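Local coordinates for cell division protein FtsI/penicillin binding protein 2 (Legionella pneumophila subsp. pneumophila ATCC 43290, PDB 4ZTK) that probably cross-links peptidoglycan peptides during cell division, as a D,D-transpeptidase of the penicillin-binding protein family, at residues A87-N92 / K153-F158; C138-S143 / Q175-A180; F158-N163 / E183-T188. All blocks are in the same frame, centred on the assembly; numbering follows the deposited sequence.

The three contacts show how a helical subdomain is assembled from short helices and the loops between them. Contact 1 sets helix 83-92 against helix 148-157, and contact 2 sets helix 136-146 against helix 172-181; their centres lie about 12 Å apart, and A90 CB meets V142 CG1 at 3.5 Å. Contact 3, centred about 13 Å from contact 1, shares F158 with it and joins the loops that follow helices 148-157 and 172-181. Where contacts 2 and 3 meet, M178 O probably accepts from E183 N at 2.8 Å. Helix 83-92 starts at K83, which with S80 fits the SxxK signature of penicillin-binding proteins; L139 of contact 2 touches K83.

Contact 1 (A87-N92 / K153-F158); sequences AAAAIN and KKLTEF
A89 and K154 meet where the two helices come closest, their CA atoms 5.8 Å apart. The apolar part rests on two small side chains. A89 CB is covered by the start of the lysine chain, 3.6 Å from K154 CG and equally near its CB, while L155 CD1 approaches the same methyl from the next residue. K154 CG, anti to the backbone N (chi1 -173°), lies against A89 CB, and the chain then bends at its second and third torsions. One residue earlier, A88 CB approaches the F158 ring obliquely, 4.2 Å from both CE2 and CZ. The axes of the two short segments pass at 9.6 Å, with an angle of 124° between their directions.

The polar part lies on the lysine side, within helix 148-157. E157 receives two lysines from its own helix, one on each oxygen: K154 NZ reaches OE2 at 2.8 Å on the syn side of the carboxylate, and K153 NZ reaches OE1 at 2.9 Å from above its plane. K154 NZ also bonds to I213 O, which fixes the end of the bent chain. N92 ND2 and K154 NZ, both donors, only come near each other at 4.4 Å; N92 OD1 is held by S215 N and S218 OG.

Around the pair, helix 216-231 touches A88 through I222, helix 189-200 packs I198 and L199 on F158, and F85, in helix 83-92, stacks edge-to-face with the F158 ring.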
# COMPACT_ATOMS: atom_id res chain seq x y z
N ALA A 87 7.06 4.55 10.08
CA ALA A 87 7.63 3.73 11.14
C ALA A 87 9.07 3.34 10.84
O ALA A 87 9.92 3.38 11.72
CB ALA A 87 6.78 2.48 11.36
N ALA A 88 9.33 2.96 9.59
CA ALA A 88 10.67 2.55 9.17
C ALA A 88 11.67 3.68 9.36
O ALA A 88 12.76 3.48 9.90
CB ALA A 88 10.66 2.10 7.72
N ALA A 89 11.29 4.88 8.92
CA ALA A 89 12.15 6.05 9.05
C ALA A 89 12.47 6.34 10.52
O ALA A 89 13.61 6.65 10.86
CB ALA A 89 11.49 7.26 8.41
N ALA A 90 11.46 6.21 11.38
CA ALA A 90 11.62 6.50 12.80
C ALA A 90 12.49 5.46 13.49
O ALA A 90 13.36 5.80 14.29
CB ALA A 90 10.27 6.59 13.48
N ILE A 91 12.22 4.19 13.19
CA ILE A 91 12.97 3.07 13.76
C ILE A 91 14.43 3.10 13.30
O ILE A 91 15.33 2.80 14.08
CB ILE A 91 12.34 1.72 13.35
CG1 ILE A 91 10.98 1.53 14.02
CG2 ILE A 91 13.25 0.55 13.70
CD1 ILE A 91 11.04 1.68 15.52
N ASN A 92 14.65 3.47 12.05
CA ASN A 92 15.98 3.38 11.46
C ASN A 92 16.93 4.48 11.93
O ASN A 92 18.15 4.31 11.89
CB ASN A 92 15.89 3.38 9.94
CG ASN A 92 17.13 2.82 9.28
OD1 ASN A 92 17.37 1.61 9.30
ND2 ASN A 92 17.93 3.70 8.69
N LYS A 153 13.49 13.05 4.11
CA LYS A 153 14.62 12.39 3.45
C LYS A 153 14.38 10.90 3.26
O LYS A 153 14.55 10.37 2.16
CB LYS A 153 15.91 12.61 4.23
CG LYS A 153 17.06 11.73 3.78
CD LYS A 153 18.36 12.12 4.47
CE LYS A 153 19.48 11.15 4.12
NZ LYS A 153 19.15 9.75 4.53
N LYS A 154 13.98 10.22 4.33
CA LYS A 154 13.82 8.77 4.26
C LYS A 154 12.64 8.37 3.37
O LYS A 154 12.74 7.40 2.62
CB LYS A 154 13.70 8.16 5.66
CG LYS A 154 13.70 6.63 5.66
CD LYS A 154 14.96 6.06 5.02
CE LYS A 154 16.21 6.47 5.78
NZ LYS A 154 17.44 6.06 5.06
N LEU A 155 11.54 9.11 3.43
CA LEU A 155 10.40 8.79 2.57
C LEU A 155 10.71 9.08 1.10
O LEU A 155 10.23 8.38 0.21
CB LEU A 155 9.13 9.52 3.02
CG LEU A 155 8.19 8.64 3.86
CD1 LEU A 155 8.87 8.19 5.15
CD2 LEU A 155 6.88 9.37 4.16
N THR A 156 11.53 10.10 0.86
CA THR A 156 11.97 10.41 -0.50
C THR A 156 12.80 9.24 -1.03
O THR A 156 12.62 8.81 -2.17
CB THR A 156 12.79 11.72 -0.55
OG1 THR A 156 11.91 12.83 -0.31
CG2 THR A 156 13.47 11.90 -1.91
N GLU A 157 13.67 8.71 -0.19
CA GLU A 157 14.47 7.55 -0.55
C GLU A 157 13.64 6.30 -0.84
O GLU A 157 14.07 5.42 -1.58
CB GLU A 157 15.51 7.26 0.54
CG GLU A 157 16.63 8.28 0.58
CD GLU A 157 17.62 8.02 1.70
OE1 GLU A 157 18.54 8.85 1.88
OE2 GLU A 157 17.49 6.99 2.39
N PHE A 158 12.45 6.22 -0.23
CA PHE A 158 11.53 5.12 -0.51
C PHE A 158 10.73 5.32 -1.80
O PHE A 158 9.93 4.46 -2.19
CB PHE A 158 10.55 4.92 0.65
CG PHE A 158 11.06 4.01 1.73
CD1 PHE A 158 11.26 2.66 1.49
CD2 PHE A 158 11.33 4.51 3.00
CE1 PHE A 158 11.73 1.82 2.49
CE2 PHE A 158 11.80 3.68 4.01
CZ PHE A 158 12.00 2.34 3.75

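Contact 2 (C138-S143 / Q175-A180)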
# COMPACT_ATOMS: atom_id res chain seq x y z
N CYS A 138 -1.06 7.85 17.04
CA CYS A 138 0.26 7.30 17.36
C CYS A 138 1.27 7.49 16.24
O CYS A 138 2.40 7.92 16.49
CB CYS A 138 0.16 5.82 17.75
SG CYS A 138 -0.72 5.53 19.31
N LEU A 139 0.89 7.16 15.01
CA LEU A 139 1.80 7.32 13.89
C LEU A 139 2.13 8.79 13.65
O LEU A 139 3.25 9.13 13.26
CB LEU A 139 1.24 6.68 12.61
CG LEU A 139 1.71 5.25 12.33
CD1 LEU A 139 3.22 5.21 12.14
CD2 LEU A 139 1.29 4.32 13.45
N ILE A 140 1.16 9.66 13.89
CA ILE A 140 1.40 11.09 13.76
C ILE A 140 2.45 11.54 14.76
O ILE A 140 3.39 12.27 14.42
CB ILE A 140 0.12 11.92 13.95
CG1 ILE A 140 -0.82 11.75 12.76
CG2 ILE A 140 0.49 13.37 14.10
CD1 ILE A 140 -2.18 12.41 12.95
N ARG A 141 2.30 11.09 16.00
CA ARG A 141 3.26 11.40 17.05
C ARG A 141 4.64 10.88 16.67
O ARG A 141 5.64 11.57 16.82
CB ARG A 141 2.80 10.83 18.40
CG ARG A 141 3.79 11.06 19.53
CD ARG A 141 3.13 10.90 20.89
NE ARG A 141 2.42 9.62 21.02
CZ ARG A 141 1.91 9.17 22.16
NH1 ARG A 141 1.28 8.00 22.19
NH2 ARG A 141 2.04 9.87 23.28
N VAL A 142 4.69 9.66 16.15
CA VAL A 142 5.94 9.07 15.69
C VAL A 142 6.59 9.96 14.63
O VAL A 142 7.78 10.26 14.70
CB VAL A 142 5.71 7.65 15.14
CG1 VAL A 142 6.89 7.19 14.30
CG2 VAL A 142 5.45 6.68 16.29
N SER A 143 5.80 10.39 13.65
CA SER A 143 6.28 11.27 12.59
C SER A 143 6.79 12.60 13.13
O SER A 143 7.87 13.07 12.74
CB SER A 143 5.17 11.51 11.56
OG SER A 143 5.64 12.33 10.50
N GLN A 175 2.45 19.42 8.97
CA GLN A 175 2.80 18.72 7.74
C GLN A 175 3.32 17.30 8.00
O GLN A 175 3.10 16.41 7.19
CB GLN A 175 3.78 19.54 6.91
CG GLN A 175 3.17 20.83 6.41
CD GLN A 175 4.10 21.61 5.51
OE1 GLN A 175 4.08 21.45 4.29
NE2 GLN A 175 4.92 22.48 6.10
N LEU A 176 4.00 17.10 9.13
CA LEU A 176 4.39 15.75 9.53
C LEU A 176 3.15 14.93 9.90
O LEU A 176 3.11 13.72 9.71
CB LEU A 176 5.38 15.79 10.69
CG LEU A 176 6.79 16.27 10.32
CD1 LEU A 176 7.67 16.39 11.56
CD2 LEU A 176 7.43 15.33 9.30
N ALA A 177 2.13 15.60 10.43
CA ALA A 177 0.87 14.95 10.74
C ALA A 177 0.20 14.49 9.46
O ALA A 177 -0.31 13.37 9.38
CB ALA A 177 -0.04 15.89 11.52
N MSE A 178 0.21 15.36 8.46
CA MSE A 178 -0.38 15.03 7.16
C MSE A 178 0.39 13.90 6.49
O MSE A 178 -0.20 13.03 5.85
CB MSE A 178 -0.39 16.26 6.25
CG MSE A 178 -1.29 17.39 6.73
SE MSE A 178 -1.18 18.96 5.59
CE MSE A 178 -2.10 18.27 4.01
N ALA A 179 1.71 13.92 6.64
CA ALA A 179 2.56 12.86 6.10
C ALA A 179 2.19 11.50 6.69
O ALA A 179 2.08 10.52 5.97
CB ALA A 179 4.02 13.17 6.39
N ALA A 180 1.99 11.46 8.00
CA ALA A 180 1.68 10.21 8.69
C ALA A 180 0.32 9.67 8.25
O ALA A 180 0.08 8.46 8.30
CB ALA A 180 1.72 10.40 10.20
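L139 opens the contact with its backbone as much as its side chain: its carbonyl O lies 3.6 Å from A180 CB, while the rest of the leucine turns to K83 and I86 of helix 83-92 and to I131 of helix 127-133. I140 follows and straddles two alanines. Its CG2, anti to the backbone N, reaches A177 CB at 3.6 Å, and its CG1 branch lies alongside A177 O and A180 CB. The I140 CA itself comes within 3.6 Å of A180 CB, so a bare methyl fits against the helix backbone. Such small residues allow the axes to approach to 8.1 Å at 130°, a close helix pair within the all-helical subdomain that penicillin-binding transpeptidases share with the beta-lactamases.

At S143, one turn on from L139, the packing becomes polar. OG stands anti to the backbone N (chi1 -178°) and donates to L176 O at 3.0 Å, coming from above the carbonyl plane with a C=O...OG angle of 113°. A180 N, the helical partner of that same oxygen, arrives from the opposite face, so L176 O is gripped by two donors and the buried hydroxyl has its acceptor on the neighbouring helix. L176 wraps round the serine: its CB lies near OG, and its CD1 touches S143 O at 3.5 Å. I151 of helix 148-157 packs on both S143 and L176.

Contact 3 (F158-N163 / E183-T188)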
# COMPACT_ATOMS: atom_id res chain seq x y z
N PHE A 158 12.45 6.22 -0.23
CA PHE A 158 11.53 5.12 -0.51
C PHE A 158 10.73 5.32 -1.80
O PHE A 158 9.93 4.46 -2.19
CB PHE A 158 10.55 4.92 0.65
CG PHE A 158 11.06 4.01 1.73
CD1 PHE A 158 11.26 2.66 1.49
CD2 PHE A 158 11.33 4.51 3.00
CE1 PHE A 158 11.73 1.82 2.49
CE2 PHE A 158 11.80 3.68 4.01
CZ PHE A 158 12.00 2.34 3.75
N GLY A 159 10.93 6.46 -2.46
CA GLY A 159 10.26 6.73 -3.72
C GLY A 159 9.04 7.63 -3.59
O GLY A 159 8.27 7.77 -4.54
N PHE A 160 8.85 8.24 -2.42
CA PHE A 160 7.72 9.14 -2.22
C PHE A 160 8.07 10.59 -2.55
O PHE A 160 9.15 11.08 -2.24
CB PHE A 160 7.19 9.04 -0.78
CG PHE A 160 6.54 7.73 -0.47
CD1 PHE A 160 5.23 7.50 -0.83
CD2 PHE A 160 7.25 6.73 0.18
CE1 PHE A 160 4.62 6.28 -0.54
CE2 PHE A 160 6.65 5.51 0.47
CZ PHE A 160 5.34 5.28 0.11
N ASP A 161 7.12 11.27 -3.19
CA ASP A 161 7.23 12.70 -3.46
C ASP A 161 6.95 13.49 -2.18
O ASP A 161 5.81 13.62 -1.76
CB ASP A 161 6.22 13.08 -4.54
CG ASP A 161 6.25 14.56 -4.91
OD1 ASP A 161 6.95 15.36 -4.25
OD2 ASP A 161 5.55 14.92 -5.87
N MSE A 162 8.00 14.03 -1.58
CA MSE A 162 7.84 14.86 -0.39
C MSE A 162 8.10 16.32 -0.74
O MSE A 162 8.50 17.11 0.11
CB MSE A 162 8.80 14.39 0.70
CG MSE A 162 8.71 12.90 0.98
SE MSE A 162 6.95 12.38 1.64
CE MSE A 162 7.10 13.11 3.45
N ASN A 163 7.85 16.67 -2.00
CA ASN A 163 8.11 18.02 -2.48
C ASN A 163 6.89 18.74 -3.05
O ASN A 163 6.65 19.89 -2.71
CB ASN A 163 9.25 18.02 -3.50
CG ASN A 163 10.62 17.99 -2.85
OD1 ASN A 163 11.10 16.93 -2.44
ND2 ASN A 163 11.26 19.15 -2.76
N GLU A 183 -1.71 12.12 3.64
CA GLU A 183 -2.62 13.14 3.12
C GLU A 183 -1.96 14.06 2.09
O GLU A 183 -2.55 14.36 1.05
CB GLU A 183 -3.18 13.96 4.29
CG GLU A 183 -4.27 14.95 3.93
CD GLU A 183 -4.89 15.60 5.15
OE1 GLU A 183 -4.65 16.81 5.38
OE2 GLU A 183 -5.62 14.90 5.89
N ASN A 184 -0.74 14.51 2.37
CA ASN A 184 -0.06 15.45 1.46
C ASN A 184 0.99 14.78 0.57
O ASN A 184 2.06 15.34 0.33
CB ASN A 184 0.55 16.63 2.23
CG ASN A 184 1.68 16.21 3.17
OD1 ASN A 184 1.61 15.16 3.82
ND2 ASN A 184 2.73 17.03 3.24
N ILE A 185 0.68 13.58 0.08
CA ILE A 185 1.65 12.83 -0.71
C ILE A 185 0.99 12.24 -1.96
O ILE A 185 0.17 11.34 -1.86
CB ILE A 185 2.29 11.70 0.12
CG1 ILE A 185 2.88 12.25 1.42
CG2 ILE A 185 3.37 10.99 -0.69
CD1 ILE A 185 3.42 11.19 2.36
N PRO A 186 1.36 12.75 -3.14
CA PRO A 186 0.85 12.21 -4.41
C PRO A 186 1.57 10.92 -4.80
O PRO A 186 2.80 10.90 -4.88
CB PRO A 186 1.19 13.32 -5.41
CG PRO A 186 2.41 13.98 -4.85
CD PRO A 186 2.28 13.89 -3.35
N VAL A 187 0.81 9.85 -5.02
CA VAL A 187 1.37 8.61 -5.52
C VAL A 187 0.60 8.12 -6.75
O VAL A 187 -0.49 8.61 -7.05
CB VAL A 187 1.39 7.48 -4.45
CG1 VAL A 187 2.19 7.90 -3.22
CG2 VAL A 187 -0.03 7.06 -4.06
N THR A 188 1.20 7.18 -7.48
CA THR A 188 0.48 6.44 -8.50
C THR A 188 0.53 4.98 -8.09
O THR A 188 1.22 4.63 -7.13
CB THR A 188 1.13 6.59 -9.89
OG1 THR A 188 2.48 6.10 -9.84
CG2 THR A 188 1.14 8.05 -10.33
O HOH W 1 4.32 16.13 -0.94
O HOH W 2 4.95 9.91 -4.14
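F160 turns the CD1 corner of its ring to two branched side chains, with V187 CG1 at 3.9 Å by the ring edge, near its plane, and I185 CG2 coming in obliquely at 4.0 Å. The meeting is one of loops: residues 158-163 leave helix 148-157 through a Schellman motif, whose G159 has the positive phi (100°) that suits glycine, and residues 183-188 run from helix 172-181 to the N-cap T188 of helix 189-200. Thus two helix-linking loops of the transpeptidase's helical region lie side by side without a direct hydrogen bond between them.

I185 serves two partners more. Its CG2 also touches D161 O, while CD1 lies 3.8 Å from the selenium of selenomethionine M162, where the bend at chi2 (-63°) brings SE toward I185 although the CB of M162 points away. F85 packs edge-to-face with the F160 ring, and L192 of helix 189-200 also touches it.

Water carries the polar link: D161 N donates at 2.7 Å to one molecule that lies close to P186 O, and a second lies within hydrogen-bonding distance of D161 O and N184 O. P186 CG sits 3.4 Å from D161 OD2, the two side chains crossing at about a right angle. That carboxylate is held within its own loop: OD2 bonds to S164 OG, and OD1 closes an Asx turn by accepting from N163 N at 2.8 Å, nearly along the C-O axis.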